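Long-range contacts in N-acetyltransferase family protein (Bacillus anthracis, PDB 3LNB), which probably catalyses transfer of an acetyl group from acetyl-coenzyme A to arylamines, and inactivates the drug sulfamethoxazole: residues E38-P46 with E57-P67; C99-L110 with D135-L143. The protein carries 1 engineered substitution. One frame throughout, in Å; residues are numbered along the deposited sequence.

Followed from the N terminus, the chain first makes contact 1, in which the C-terminal end of helix 34-42 and the turn after it meet helix 55-65, closing a short loop of ten residues (47-56). Contact 2 comes later: helix 99-112 meets strand 131-145 after a loop of 24 residues that includes the whole of strand 116-126. The two are in series, so neither encloses nor crosses the other. Their centres lie about 15 Å apart, yet they touch through packing of Phe39 and Phe40 on Phe109 and of Leu66 on Leu102. Helix 99-112 is thus shared ground, joining the N-terminal helices to the larger antiparallel sheet and the coenzyme A pocket.

Contact 1 (E38-P46 with E57-P67); sequences EFFKRLKIP and EILLNMGMILP
Phe39 turns the edge of its ring to helix 57-65: Met62 SD is 5.5 Å from the centroid of the Phe39 ring and 81° off its normal, an edge-on Met-aromatic contact. Ile58 CG2 is 4.0 Å from Phe39 CE2. Leu43 CD2 covers one face of this ring. The Arg42 chain bends at chi2, and Leu66 CD2 lies over one face of its guanidinium, 3.6 Å from Arg42 NE, while the carbonyls of Leu90 and Arg95 accept from NE and NH1. Leu43 contributes twice. Its CD1 presses on Met62 CA (3.5 Å), and its carbonyl oxygen accepts a nearly straight 2.7 Å bond from Asn61 ND2, lying only 3° out of the Asn61 amide plane. Lys44, with positive phi, is the C-prime residue of the Schellman motif that ends the helix; its CG meets Ile65 CD1. Ile45 then reaches across to place CD1 3.6 Å from Ile58 CD1 and CG1 against Asn61 ND2. The N-to-C directions of helix segments 38-42 and 57-65 differ by 62°. Phe109 of helix 99-112 stacks on the other face of Phe39, helix 83-92 borders Arg42, and strand 252-256 packs on Met64 and Pro67.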
loop_
_atom_site.group_PDB
_atom_site.type_symbol
_atom_site.label_atom_id
_atom_site.label_comp_id
_atom_site.label_asym_id
_atom_site.label_seq_id
_atom_site.Cartn_x
_atom_site.Cartn_y
_atom_site.Cartn_z
ATOM N N GLU A 38 2.258 -13.963 13.377
ATOM C CA GLU A 38 0.956 -13.405 13.022
ATOM C C GLU A 38 0.911 -13.015 11.554
ATOM O O GLU A 38 -0.123 -13.146 10.893
ATOM C CB GLU A 38 0.641 -12.169 13.868
ATOM C CG GLU A 38 0.418 -12.429 15.354
ATOM C CD GLU A 38 -0.758 -13.357 15.627
ATOM O OE1 GLU A 38 -1.809 -13.219 14.970
ATOM O OE2 GLU A 38 -0.632 -14.222 16.517
ATOM N N PHE A 39 2.035 -12.520 11.049
ATOM C CA PHE A 39 2.108 -12.100 9.657
ATOM C C PHE A 39 1.821 -13.294 8.746
ATOM O O PHE A 39 0.957 -13.222 7.876
ATOM C CB PHE A 39 3.495 -11.525 9.348
ATOM C CG PHE A 39 3.544 -10.715 8.088
ATOM C CD1 PHE A 39 3.121 -9.391 8.083
ATOM C CD2 PHE A 39 3.990 -11.281 6.899
ATOM C CE1 PHE A 39 3.139 -8.641 6.912
ATOM C CE2 PHE A 39 4.013 -10.542 5.724
ATOM C CZ PHE A 39 3.587 -9.220 5.727
ATOM N N PHE A 40 2.556 -14.386 8.963
ATOM C CA PHE A 40 2.397 -15.612 8.180
ATOM C C PHE A 40 0.955 -16.119 8.200
ATOM O O PHE A 40 0.414 -16.522 7.172
ATOM C CB PHE A 40 3.321 -16.708 8.726
ATOM C CG PHE A 40 4.771 -16.511 8.386
ATOM C CD1 PHE A 40 5.742 -16.582 9.379
ATOM C CD2 PHE A 40 5.170 -16.278 7.075
ATOM C CE1 PHE A 40 7.088 -16.424 9.074
ATOM C CE2 PHE A 40 6.517 -16.120 6.758
ATOM C CZ PHE A 40 7.478 -16.193 7.762
ATOM N N LYS A 41 0.345 -16.097 9.382
ATOM C CA LYS A 41 -1.034 -16.553 9.550
ATOM C C LYS A 41 -2.016 -15.705 8.740
ATOM O O LYS A 41 -2.836 -16.235 7.984
ATOM C CB LYS A 41 -1.419 -16.503 11.031
ATOM C CG LYS A 41 -2.868 -16.878 11.315
ATOM C CD LYS A 41 -3.224 -16.682 12.785
ATOM C CE LYS A 41 -4.679 -17.057 13.061
ATOM N NZ LYS A 41 -5.035 -16.855 14.494
ATOM N N ARG A 42 -1.928 -14.389 8.894
ATOM C CA ARG A 42 -2.821 -13.481 8.184
ATOM C C ARG A 42 -2.713 -13.624 6.671
ATOM O O ARG A 42 -3.726 -13.683 5.976
ATOM C CB ARG A 42 -2.517 -12.032 8.568
ATOM C CG ARG A 42 -3.374 -10.977 7.865
ATOM C CD ARG A 42 -4.781 -10.876 8.451
ATOM N NE ARG A 42 -5.423 -9.621 8.063
ATOM C CZ ARG A 42 -6.447 -9.519 7.215
ATOM N NH1 ARG A 42 -6.955 -8.326 6.930
ATOM N NH2 ARG A 42 -6.974 -10.603 6.663
ATOM N N LEU A 43 -1.484 -13.674 6.164
ATOM C CA LEU A 43 -1.269 -13.775 4.725
ATOM C C LEU A 43 -1.306 -15.204 4.200
ATOM O O LEU A 43 -0.979 -15.454 3.039
ATOM C CB LEU A 43 0.047 -13.095 4.331
ATOM C CG LEU A 43 0.099 -11.566 4.494
ATOM C CD1 LEU A 43 -0.959 -10.926 3.611
ATOM C CD2 LEU A 43 -0.139 -11.171 5.956
ATOM N N LYS A 44 -1.718 -16.132 5.058
ATOM C CA LYS A 44 -1.831 -17.539 4.678
ATOM C C LYS A 44 -0.559 -18.075 4.037
ATOM O O LYS A 44 -0.617 -18.817 3.049
ATOM C CB LYS A 44 -2.977 -17.719 3.689
ATOM C CG LYS A 44 -4.202 -16.901 4.006
ATOM C CD LYS A 44 -4.968 -17.438 5.192
ATOM C CE LYS A 44 -6.450 -17.510 4.846
ATOM N NZ LYS A 44 -6.926 -16.260 4.184
ATOM N N ILE A 45 0.586 -17.689 4.586
ATOM C CA ILE A 45 1.864 -18.148 4.076
ATOM C C ILE A 45 2.533 -19.001 5.145
ATOM O O ILE A 45 2.720 -18.562 6.278
ATOM C CB ILE A 45 2.789 -16.963 3.725
ATOM C CG1 ILE A 45 2.229 -16.212 2.518
ATOM C CG2 ILE A 45 4.195 -17.469 3.427
ATOM C CD1 ILE A 45 2.970 -14.933 2.204
ATOM N N PRO A 46 2.896 -20.244 4.796
ATOM C CA PRO A 46 3.545 -21.129 5.762
ATOM C C PRO A 46 4.767 -20.454 6.363
ATOM O O PRO A 46 5.529 -19.797 5.654
ATOM C CB PRO A 46 3.931 -22.335 4.910
ATOM C CG PRO A 46 4.222 -21.704 3.577
ATOM C CD PRO A 46 3.027 -20.782 3.429
ATOM N N GLU A 57 5.857 -13.383 -3.503
ATOM C CA GLU A 57 4.780 -14.091 -2.834
ATOM C C GLU A 57 4.223 -13.241 -1.702
ATOM O O GLU A 57 3.015 -13.199 -1.492
ATOM C CB GLU A 57 5.297 -15.424 -2.289
ATOM C CG GLU A 57 4.420 -16.051 -1.233
ATOM C CD GLU A 57 4.867 -17.449 -0.869
ATOM O OE1 GLU A 57 6.087 -17.667 -0.695
ATOM O OE2 GLU A 57 3.990 -18.331 -0.755
ATOM N N ILE A 58 5.106 -12.559 -0.978
ATOM C CA ILE A 58 4.670 -11.704 0.124
ATOM C C ILE A 58 3.793 -10.579 -0.410
ATOM O O ILE A 58 2.686 -10.365 0.078
ATOM C CB ILE A 58 5.867 -11.077 0.878
ATOM C CG1 ILE A 58 6.717 -12.173 1.516
ATOM C CG2 ILE A 58 5.362 -10.113 1.962
ATOM C CD1 ILE A 58 5.999 -12.947 2.589
ATOM N N LEU A 59 4.289 -9.871 -1.420
ATOM C CA LEU A 59 3.545 -8.758 -2.009
ATOM C C LEU A 59 2.220 -9.199 -2.612
ATOM O O LEU A 59 1.212 -8.510 -2.483
ATOM C CB LEU A 59 4.386 -8.066 -3.085
ATOM C CG LEU A 59 5.634 -7.321 -2.610
ATOM C CD1 LEU A 59 6.458 -6.873 -3.818
ATOM C CD2 LEU A 59 5.220 -6.129 -1.747
ATOM N N LEU A 60 2.226 -10.346 -3.281
ATOM C CA LEU A 60 1.013 -10.863 -3.900
ATOM C C LEU A 60 -0.086 -11.124 -2.869
ATOM O O LEU A 60 -1.214 -10.664 -3.026
ATOM C CB LEU A 60 1.317 -12.157 -4.662
ATOM C CG LEU A 60 0.110 -13.008 -5.069
ATOM C CD1 LEU A 60 -0.798 -12.241 -6.029
ATOM C CD2 LEU A 60 0.615 -14.287 -5.710
ATOM N N ASN A 61 0.247 -11.864 -1.817
ATOM C CA ASN A 61 -0.732 -12.185 -0.788
ATOM C C ASN A 61 -1.250 -10.947 -0.072
ATOM O O ASN A 61 -2.437 -10.870 0.250
ATOM C CB ASN A 61 -0.143 -13.187 0.207
ATOM C CG ASN A 61 -0.022 -14.589 -0.383
ATOM O OD1 ASN A 61 0.337 -14.760 -1.550
ATOM N ND2 ASN A 61 -0.313 -15.600 0.429
ATOM N N MET A 62 -0.369 -9.977 0.172
ATOM C CA MET A 62 -0.776 -8.743 0.829
ATOM C C MET A 62 -1.827 -8.054 -0.028
ATOM O O MET A 62 -2.855 -7.613 0.477
ATOM C CB MET A 62 0.418 -7.796 1.026
ATOM C CG MET A 62 1.375 -8.202 2.144
ATOM S SD MET A 62 2.640 -6.946 2.462
ATOM C CE MET A 62 1.700 -5.713 3.353
ATOM N N GLY A 63 -1.567 -7.966 -1.328
ATOM C CA GLY A 63 -2.515 -7.322 -2.220
ATOM C C GLY A 63 -3.863 -8.022 -2.279
ATOM O O GLY A 63 -4.903 -7.380 -2.411
ATOM N N MET A 64 -3.840 -9.345 -2.167
ATOM C CA MET A 64 -5.050 -10.158 -2.224
ATOM C C MET A 64 -5.806 -10.254 -0.901
ATOM O O MET A 64 -6.997 -10.569 -0.885
ATOM C CB MET A 64 -4.693 -11.583 -2.671
ATOM C CG MET A 64 -4.214 -11.709 -4.091
ATOM S SD MET A 64 -5.511 -11.272 -5.243
ATOM C CE MET A 64 -6.569 -12.724 -5.151
ATOM N N ILE A 65 -5.120 -9.985 0.204
ATOM C CA ILE A 65 -5.732 -10.118 1.526
ATOM C C ILE A 65 -5.865 -8.848 2.373
ATOM O O ILE A 65 -6.914 -8.606 2.965
ATOM C CB ILE A 65 -4.963 -11.193 2.338
ATOM C CG1 ILE A 65 -5.094 -12.544 1.629
ATOM C CG2 ILE A 65 -5.485 -11.260 3.769
ATOM C CD1 ILE A 65 -4.178 -13.623 2.157
ATOM N N LEU A 66 -4.807 -8.053 2.449
ATOM C CA LEU A 66 -4.843 -6.824 3.240
ATOM C C LEU A 66 -5.507 -5.684 2.466
ATOM O O LEU A 66 -4.906 -5.103 1.562
ATOM C CB LEU A 66 -3.422 -6.423 3.646
ATOM C CG LEU A 66 -2.694 -7.389 4.579
ATOM C CD1 LEU A 66 -1.300 -6.854 4.867
ATOM C CD2 LEU A 66 -3.488 -7.558 5.878
ATOM N N PRO A 67 -6.757 -5.342 2.820
ATOM C CA PRO A 67 -7.470 -4.264 2.129
ATOM C C PRO A 67 -6.828 -2.898 2.343
ATOM O O PRO A 67 -6.280 -2.619 3.410
ATOM C CB PRO A 67 -8.868 -4.312 2.742
ATOM C CG PRO A 67 -8.971 -5.705 3.312
ATOM C CD PRO A 67 -7.599 -5.927 3.874
#

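Contact 2 (C99-L110 with D135-L143); sequences CYELNSLLYYFL and DDGHVIIIL. With COA (coenzyme A), chain B.
Asn103 ND2 is gripped from two directions. It donates to Val139 O at 2.5 Å, a short bond whose pairing is better supported than its exact length, and also bonds Asp153 OD1. Asn103 ND2 lies in the carbonyl plane of Val139, and Val139 O is 12° out of the plane of the Asn103 amide. Because Asn103 OD1 accepts from Ala154 N as well, both ends of this buried amide are engaged and its rotation is fixed. Nearer the start of the helix, Cys99 CB lies at the edge of the His138 ring, 3.1 Å from His138 ND1. The bond from His138 ND1 to Cys99 SG is 3.3 Å long, but the sulfur sits too close to a neighbour for its position to be certain. His138 reaches the cysteine although its CB points away from the helix: chi1 of -175° carries the ring back. Coenzyme A C3P lies over one face of that ring, and His138 NE2 bonds Asp153 OD2. Farther along, Val139 CG2 packs 3.6 Å from Tyr100 CB, and Ile141 CD1 sits 3.7 Å from Leu106 CG and 4.0 Å from Tyr107 CB. The axes of helix 99-110 and strand segment 138-143 lie 20° from parallel and come within 6.9 Å. Cys99, His138 and Asp153 are consistent with the Cys-His-Asp catalytic triad of arylamine N-acetyltransferases, here beside the thiol end of bound coenzyme A.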
loop_
_atom_site.group_PDB
_atom_site.type_symbol
_atom_site.label_atom_id
_atom_site.label_comp_id
_atom_site.label_asym_id
_atom_site.label_seq_id
_atom_site.Cartn_x
_atom_site.Cartn_y
_atom_site.Cartn_z
ATOM N N CYS A 99 -1.422 3.295 2.872
ATOM C CA CYS A 99 -0.019 3.061 2.556
ATOM C C CYS A 99 0.957 3.110 3.734
ATOM O O CYS A 99 1.765 2.197 3.904
ATOM C CB CYS A 99 0.429 4.050 1.485
ATOM S SG CYS A 99 0.269 5.771 1.976
ATOM N N TYR A 100 0.893 4.162 4.549
ATOM C CA TYR A 100 1.817 4.271 5.672
ATOM C C TYR A 100 1.658 3.179 6.732
ATOM O O TYR A 100 2.555 2.971 7.553
ATOM C CB TYR A 100 1.722 5.654 6.328
ATOM C CG TYR A 100 0.339 6.064 6.740
ATOM C CD1 TYR A 100 -0.488 6.775 5.873
ATOM C CD2 TYR A 100 -0.158 5.723 7.996
ATOM C CE1 TYR A 100 -1.778 7.138 6.247
ATOM C CE2 TYR A 100 -1.442 6.074 8.375
ATOM C CZ TYR A 100 -2.248 6.781 7.497
ATOM O OH TYR A 100 -3.528 7.111 7.877
ATOM N N GLU A 101 0.524 2.484 6.725
ATOM C CA GLU A 101 0.307 1.402 7.682
ATOM C C GLU A 101 0.750 0.095 7.048
ATOM O O GLU A 101 1.489 -0.683 7.651
ATOM C CB GLU A 101 -1.166 1.313 8.079
ATOM C CG GLU A 101 -1.678 2.565 8.772
ATOM C CD GLU A 101 -3.173 2.524 9.012
ATOM O OE1 GLU A 101 -3.605 1.962 10.045
ATOM O OE2 GLU A 101 -3.912 3.046 8.155
ATOM N N LEU A 102 0.299 -0.139 5.822
ATOM C CA LEU A 102 0.657 -1.348 5.099
ATOM C C LEU A 102 2.174 -1.484 4.972
ATOM O O LEU A 102 2.736 -2.534 5.288
ATOM C CB LEU A 102 0.010 -1.337 3.710
ATOM C CG LEU A 102 -1.517 -1.493 3.700
ATOM C CD1 LEU A 102 -2.082 -1.201 2.311
ATOM C CD2 LEU A 102 -1.863 -2.917 4.143
ATOM N N ASN A 103 2.840 -0.423 4.525
ATOM C CA ASN A 103 4.286 -0.475 4.358
ATOM C C ASN A 103 5.086 -0.399 5.652
ATOM O O ASN A 103 6.223 -0.849 5.696
ATOM C CB ASN A 103 4.759 0.598 3.375
ATOM C CG ASN A 103 4.434 0.238 1.932
ATOM O OD1 ASN A 103 4.410 -0.940 1.565
ATOM N ND2 ASN A 103 4.199 1.246 1.105
ATOM N N SER A 104 4.508 0.178 6.699
ATOM C CA SER A 104 5.209 0.227 7.974
ATOM C C SER A 104 5.229 -1.202 8.520
ATOM O O SER A 104 6.244 -1.668 9.033
ATOM C CB SER A 104 4.497 1.155 8.963
ATOM O OG SER A 104 4.819 2.514 8.721
ATOM N N LEU A 105 4.102 -1.895 8.395
ATOM C CA LEU A 105 4.003 -3.275 8.858
ATOM C C LEU A 105 4.978 -4.153 8.093
ATOM O O LEU A 105 5.745 -4.913 8.688
ATOM C CB LEU A 105 2.584 -3.811 8.670
ATOM C CG LEU A 105 2.403 -5.291 9.031
ATOM C CD1 LEU A 105 2.709 -5.515 10.513
ATOM C CD2 LEU A 105 0.987 -5.715 8.713
ATOM N N LEU A 106 4.948 -4.049 6.768
ATOM C CA LEU A 106 5.847 -4.837 5.936
ATOM C C LEU A 106 7.297 -4.519 6.302
ATOM O O LEU A 106 8.154 -5.400 6.287
ATOM C CB LEU A 106 5.603 -4.544 4.452
ATOM C CG LEU A 106 6.537 -5.251 3.462
ATOM C CD1 LEU A 106 6.469 -6.757 3.675
ATOM C CD2 LEU A 106 6.136 -4.905 2.037
ATOM N N TYR A 107 7.568 -3.258 6.624
ATOM C CA TYR A 107 8.918 -2.856 7.004
ATOM C C TYR A 107 9.355 -3.683 8.212
ATOM O O TYR A 107 10.403 -4.330 8.187
ATOM C CB TYR A 107 8.964 -1.366 7.367
ATOM C CG TYR A 107 10.181 -0.983 8.187
ATOM C CD1 TYR A 107 11.435 -0.824 7.592
ATOM C CD2 TYR A 107 10.090 -0.847 9.573
ATOM C CE1 TYR A 107 12.573 -0.547 8.361
ATOM C CE2 TYR A 107 11.217 -0.569 10.353
ATOM C CZ TYR A 107 12.457 -0.426 9.740
ATOM O OH TYR A 107 13.572 -0.216 10.520
ATOM N N TYR A 108 8.551 -3.653 9.269
ATOM C CA TYR A 108 8.870 -4.403 10.473
ATOM C C TYR A 108 9.061 -5.879 10.157
ATOM O O TYR A 108 10.010 -6.499 10.632
ATOM C CB TYR A 108 7.770 -4.237 11.529
ATOM C CG TYR A 108 7.783 -2.888 12.210
ATOM C CD1 TYR A 108 8.936 -2.420 12.837
ATOM C CD2 TYR A 108 6.651 -2.077 12.226
ATOM C CE1 TYR A 108 8.967 -1.172 13.469
ATOM C CE2 TYR A 108 6.668 -0.822 12.854
ATOM C CZ TYR A 108 7.830 -0.381 13.474
ATOM O OH TYR A 108 7.861 0.844 14.112
ATOM N N PHE A 109 8.164 -6.432 9.349
ATOM C CA PHE A 109 8.257 -7.838 8.985
ATOM C C PHE A 109 9.587 -8.139 8.297
ATOM O O PHE A 109 10.296 -9.071 8.684
ATOM C CB PHE A 109 7.110 -8.238 8.054
ATOM C CG PHE A 109 7.124 -9.696 7.675
ATOM C CD1 PHE A 109 6.869 -10.676 8.627
ATOM C CD2 PHE A 109 7.420 -10.088 6.376
ATOM C CE1 PHE A 109 6.910 -12.030 8.289
ATOM C CE2 PHE A 109 7.465 -11.441 6.025
ATOM C CZ PHE A 109 7.210 -12.411 6.985
ATOM N N LEU A 110 9.924 -7.345 7.285
ATOM C CA LEU A 110 11.167 -7.553 6.553
ATOM C C LEU A 110 12.402 -7.362 7.435
ATOM O O LEU A 110 13.442 -7.977 7.191
ATOM C CB LEU A 110 11.231 -6.631 5.333
ATOM C CG LEU A 110 10.178 -6.917 4.251
ATOM C CD1 LEU A 110 10.403 -5.998 3.051
ATOM C CD2 LEU A 110 10.263 -8.378 3.821
ATOM N N ASP A 135 2.273 16.866 0.082
ATOM C CA ASP A 135 3.672 16.491 0.291
ATOM C C ASP A 135 3.804 15.307 1.251
ATOM O O ASP A 135 3.224 15.307 2.338
ATOM C CB ASP A 135 4.472 17.670 0.870
ATOM C CG ASP A 135 4.790 18.751 -0.161
ATOM O OD1 ASP A 135 4.484 18.573 -1.358
ATOM O OD2 ASP A 135 5.363 19.790 0.239
ATOM N N ASP A 136 4.582 14.310 0.843
ATOM C CA ASP A 136 4.828 13.119 1.654
ATOM C C ASP A 136 3.580 12.382 2.109
ATOM O O ASP A 136 3.498 11.966 3.263
ATOM C CB ASP A 136 5.653 13.478 2.890
ATOM C CG ASP A 136 6.931 14.197 2.543
ATOM O OD1 ASP A 136 7.442 13.975 1.432
ATOM O OD2 ASP A 136 7.428 14.970 3.390
ATOM N N GLY A 137 2.614 12.222 1.209
ATOM C CA GLY A 137 1.388 11.522 1.548
ATOM C C GLY A 137 1.453 10.040 1.202
ATOM O O GLY A 137 0.426 9.379 1.040
ATOM N N HIS A 138 2.667 9.518 1.071
ATOM C CA HIS A 138 2.868 8.108 0.767
ATOM C C HIS A 138 4.130 7.666 1.482
ATOM O O HIS A 138 5.036 8.467 1.698
ATOM C CB HIS A 138 3.010 7.884 -0.746
ATOM C CG HIS A 138 3.091 6.438 -1.139
ATOM N ND1 HIS A 138 2.485 5.433 -0.415
ATOM C CD2 HIS A 138 3.657 5.836 -2.214
ATOM C CE1 HIS A 138 2.672 4.275 -1.025
ATOM N NE2 HIS A 138 3.379 4.491 -2.120
ATOM N N VAL A 139 4.164 6.396 1.869
ATOM C CA VAL A 139 5.307 5.820 2.561
ATOM C C VAL A 139 5.645 4.510 1.867
ATOM O O VAL A 139 4.770 3.668 1.662
ATOM C CB VAL A 139 4.984 5.527 4.047
ATOM C CG1 VAL A 139 6.127 4.749 4.683
ATOM C CG2 VAL A 139 4.735 6.835 4.802
ATOM N N ILE A 140 6.910 4.350 1.494
ATOM C CA ILE A 140 7.357 3.137 0.821
ATOM C C ILE A 140 8.628 2.604 1.455
ATOM O O ILE A 140 9.214 3.248 2.324
ATOM C CB ILE A 140 7.620 3.381 -0.676
ATOM C CG1 ILE A 140 8.741 4.403 -0.851
ATOM C CG2 ILE A 140 6.341 3.866 -1.356
ATOM C CD1 ILE A 140 9.082 4.694 -2.297
ATOM N N ILE A 141 9.044 1.423 1.006
ATOM C CA ILE A 141 10.239 0.764 1.515
ATOM C C ILE A 141 11.335 0.674 0.464
ATOM O O ILE A 141 11.066 0.386 -0.701
ATOM C CB ILE A 141 9.920 -0.686 1.970
ATOM C CG1 ILE A 141 8.978 -0.670 3.174
ATOM C CG2 ILE A 141 11.206 -1.427 2.303
ATOM C CD1 ILE A 141 8.377 -2.030 3.486
ATOM N N ILE A 142 12.570 0.930 0.878
ATOM C CA ILE A 142 13.706 0.808 -0.022
ATOM C C ILE A 142 14.516 -0.368 0.522
ATOM O O ILE A 142 14.883 -0.386 1.694
ATOM C CB ILE A 142 14.579 2.084 -0.037
ATOM C CG1 ILE A 142 13.749 3.279 -0.516
ATOM C CG2 ILE A 142 15.791 1.878 -0.936
ATOM C CD1 ILE A 142 13.136 3.097 -1.894
ATOM N N LEU A 143 14.763 -1.355 -0.331
ATOM C CA LEU A 143 15.506 -2.552 0.050
ATOM C C LEU A 143 16.843 -2.632 -0.668
ATOM O O LEU A 143 16.916 -2.415 -1.880
ATOM C CB LEU A 143 14.700 -3.817 -0.294
ATOM C CG LEU A 143 15.503 -5.131 -0.257
ATOM C CD1 LEU A 143 15.672 -5.580 1.184
ATOM C CD2 LEU A 143 14.804 -6.215 -1.060
HETATM N N1A COA B . -9.461 8.452 -1.268
HETATM C C2A COA B . -10.757 8.222 -1.156
HETATM N N3A COA B . -11.486 7.833 -2.188
HETATM C C4A COA B . -10.920 7.657 -3.390
HETATM C C5A COA B . -9.562 7.893 -3.548
HETATM C C6A COA B . -8.828 8.299 -2.440
HETATM N N6A COA B . -7.519 8.519 -2.538
HETATM N N7A COA B . -9.255 7.635 -4.815
HETATM C C8A COA B . -10.371 7.249 -5.431
HETATM N N9A COA B . -11.386 7.256 -4.568
HETATM C C1B COA B . -12.763 6.784 -4.851
HETATM C C2B COA B . -13.439 7.534 -5.998
HETATM O O2B COA B . -13.965 8.777 -5.526
HETATM C C3B COA B . -14.571 6.563 -6.332
HETATM O O3B COA B . -15.736 6.857 -5.556
HETATM P P3B COA B . -17.187 6.591 -6.199
HETATM O O7A COA B . -17.269 5.279 -6.879
HETATM O O8A COA B . -18.250 6.734 -5.000
HETATM O O9A COA B . -17.439 7.822 -7.205
HETATM C C4B COA B . -13.999 5.198 -5.940
HETATM O O4B COA B . -12.702 5.448 -5.372
HETATM C C5B COA B . -13.828 4.295 -7.161
HETATM O O5B COA B . -12.906 4.887 -8.078
HETATM P P1A COA B . -12.717 4.243 -9.539
HETATM O O1A COA B . -11.466 5.006 -10.204
HETATM O O2A COA B . -13.947 4.364 -10.351
HETATM O O3A COA B . -12.308 2.705 -9.298
HETATM P P2A COA B . -10.825 2.211 -8.911
HETATM O O4A COA B . -10.096 1.897 -10.311
HETATM O O5A COA B . -10.890 1.015 -8.041
HETATM O O6A COA B . -10.031 3.446 -8.250
HETATM C CBP COA B . -8.575 3.322 -6.271
HETATM C CCP COA B . -9.968 3.625 -6.831
HETATM C CDP COA B . -8.289 1.824 -6.390
HETATM C CEP COA B . -8.530 3.735 -4.798
HETATM C CAP COA B . -7.524 4.121 -7.046
HETATM O OAP COA B . -7.837 5.514 -6.972
HETATM C C9P COA B . -6.122 3.907 -6.471
HETATM O O9P COA B . -5.524 2.844 -6.633
HETATM N N8P COA B . -5.630 4.955 -5.812
HETATM C C7P COA B . -4.292 4.966 -5.202
HETATM C C6P COA B . -4.343 5.631 -3.824
HETATM C C5P COA B . -2.941 6.024 -3.349
HETATM O O5P COA B . -2.359 6.983 -3.850
HETATM N N4P COA B . -2.429 5.283 -2.369
HETATM C C3P COA B . -1.091 5.548 -1.823
HETATM C C2P COA B . -1.119 6.717 -0.836
HETATM S S1P COA B . -1.987 6.348 0.733
#